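Local structure of NTP pyrophosphohydrolase MazG-like domain-containing protein (Vibrio sp. DAT722, 2Q73) at residues Leu6-Lys11 with Cys67-Asn71. The protein is probably a magnesium-dependent, MazG-type nucleoside triphosphate pyrophosphohydrolase, a putative house-cleaning enzyme that would hydrolyse NTPs. Residues are numbered along the deposited sequence.
Sequences LQSHIK and CALAN
In this all-helical MazG fold, the N-terminal helix 3-13 steeply crosses the C-terminal part of helix 55-72, whose earlier turns carry the magnesium ligands E58 and D61. Segments 6-11 and 67-71 are both regular α-helix; their axes approach to 9.0 Å and cross at -75°. The nearest CA pairs are Q7-C67 at 5.3 Å, I10-A68 at 6.5 Å and K11-N71 at 6.4 Å. The small side chains of C67 and A68 leave a shallow hollow that the branched I10 fills: in its m,t rotamer, CD1 of I10 reaches CB of C67 at 3.5 Å while its CG2 rests against CB of A68 at 4.1 Å. Beside it, L6 puts CD2 3.9 Å from SG of C67; L6 also packs against H81 of the second subunit. Q7 extends with chi1 and chi2 both t, its CG 3.8 Å from O of C67 and its NE2 3.8 Å from CB of A70, where alanine leaves room. Q7 NE2 also hydrogen-bonds V75 O, and Q7 OE1 L77 N, tying helix 3-13 to the loop after helix 55-72 and to helix 77-90. N71, chi1 m, points at helix 3-13, its amide offering Q7 both donor and acceptor inside a buried interface. N71 OD1 accepts a hydrogen bond from Q7 NE2 at 2.9 Å, and N71 ND2 donates to Q7 O at 3.1 Å, the carbonyl that also accepts the i to i+4 helical bond from K11 N at 3.0 Å.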
# COMPACT_ATOMS: atom_id res chain seq x y z
N LEU C 6 3.88 22.38 -9.67
CA LEU C 6 4.41 21.49 -8.65
C LEU C 6 5.19 20.35 -9.31
O LEU C 6 6.31 20.01 -8.90
CB LEU C 6 3.29 20.95 -7.76
CG LEU C 6 3.68 19.93 -6.68
CD1 LEU C 6 4.60 20.56 -5.64
CD2 LEU C 6 2.45 19.34 -6.01
N GLN C 7 4.59 19.76 -10.35
CA GLN C 7 5.21 18.63 -11.06
C GLN C 7 6.54 19.05 -11.68
O GLN C 7 7.53 18.31 -11.59
CB GLN C 7 4.27 18.09 -12.13
CG GLN C 7 4.44 16.61 -12.43
CD GLN C 7 3.74 16.19 -13.71
OE1 GLN C 7 2.54 16.45 -13.90
NE2 GLN C 7 4.47 15.52 -14.59
N SER C 8 6.58 20.24 -12.28
CA SER C 8 7.81 20.73 -12.91
C SER C 8 8.87 21.16 -11.89
O SER C 8 10.06 20.96 -12.13
CB SER C 8 7.53 21.80 -13.97
OG SER C 8 7.08 23.00 -13.39
N HIS C 9 8.45 21.71 -10.75
CA HIS C 9 9.38 22.04 -9.66
C HIS C 9 10.01 20.77 -9.06
O HIS C 9 11.20 20.75 -8.76
CB HIS C 9 8.69 22.91 -8.59
CG HIS C 9 8.50 24.34 -8.99
ND1 HIS C 9 8.27 25.34 -8.08
CD2 HIS C 9 8.54 24.94 -10.20
CE1 HIS C 9 8.16 26.50 -8.71
NE2 HIS C 9 8.32 26.28 -10.00
N ILE C 10 9.22 19.71 -8.91
CA ILE C 10 9.74 18.45 -8.41
C ILE C 10 10.73 17.85 -9.41
O ILE C 10 11.81 17.39 -9.02
CB ILE C 10 8.62 17.46 -8.07
CG1 ILE C 10 7.83 17.96 -6.84
CG2 ILE C 10 9.18 16.02 -7.82
CD1 ILE C 10 6.61 17.08 -6.50
N LYS C 11 10.39 17.90 -10.70
CA LYS C 11 11.32 17.46 -11.75
C LYS C 11 12.67 18.16 -11.71
O LYS C 11 13.71 17.51 -11.89
CB LYS C 11 10.70 17.59 -13.15
CG LYS C 11 11.55 16.93 -14.23
CD LYS C 11 10.83 16.77 -15.54
CE LYS C 11 11.79 16.18 -16.55
NZ LYS C 11 11.13 15.91 -17.85
N CYS C 67 3.67 12.93 -8.10
CA CYS C 67 4.28 13.85 -9.09
C CYS C 67 5.62 13.33 -9.62
O CYS C 67 5.90 13.43 -10.83
CB CYS C 67 4.45 15.24 -8.50
SG CYS C 67 2.88 16.07 -8.18
N ALA C 68 6.45 12.80 -8.73
CA ALA C 68 7.78 12.32 -9.13
C ALA C 68 7.63 11.14 -10.11
O ALA C 68 8.30 11.09 -11.14
CB ALA C 68 8.60 11.92 -7.94
N LEU C 69 6.71 10.23 -9.80
CA LEU C 69 6.40 9.11 -10.71
C LEU C 69 5.83 9.59 -12.03
O LEU C 69 6.12 9.02 -13.08
CB LEU C 69 5.43 8.14 -10.05
CG LEU C 69 6.06 7.19 -9.03
CD1 LEU C 69 5.00 6.63 -8.08
CD2 LEU C 69 6.77 6.05 -9.79
N ALA C 70 5.01 10.64 -12.00
CA ALA C 70 4.47 11.16 -13.25
C ALA C 70 5.60 11.62 -14.16
O ALA C 70 5.60 11.34 -15.38
CB ALA C 70 3.46 12.28 -12.99
N ASN C 71 6.58 12.31 -13.58
CA ASN C 71 7.74 12.77 -14.35
C ASN C 71 8.50 11.60 -14.97
O ASN C 71 8.82 11.62 -16.17
CB ASN C 71 8.67 13.61 -13.47
CG ASN C 71 8.05 14.93 -13.06
OD1 ASN C 71 7.32 15.56 -13.83
ND2 ASN C 71 8.36 15.38 -11.85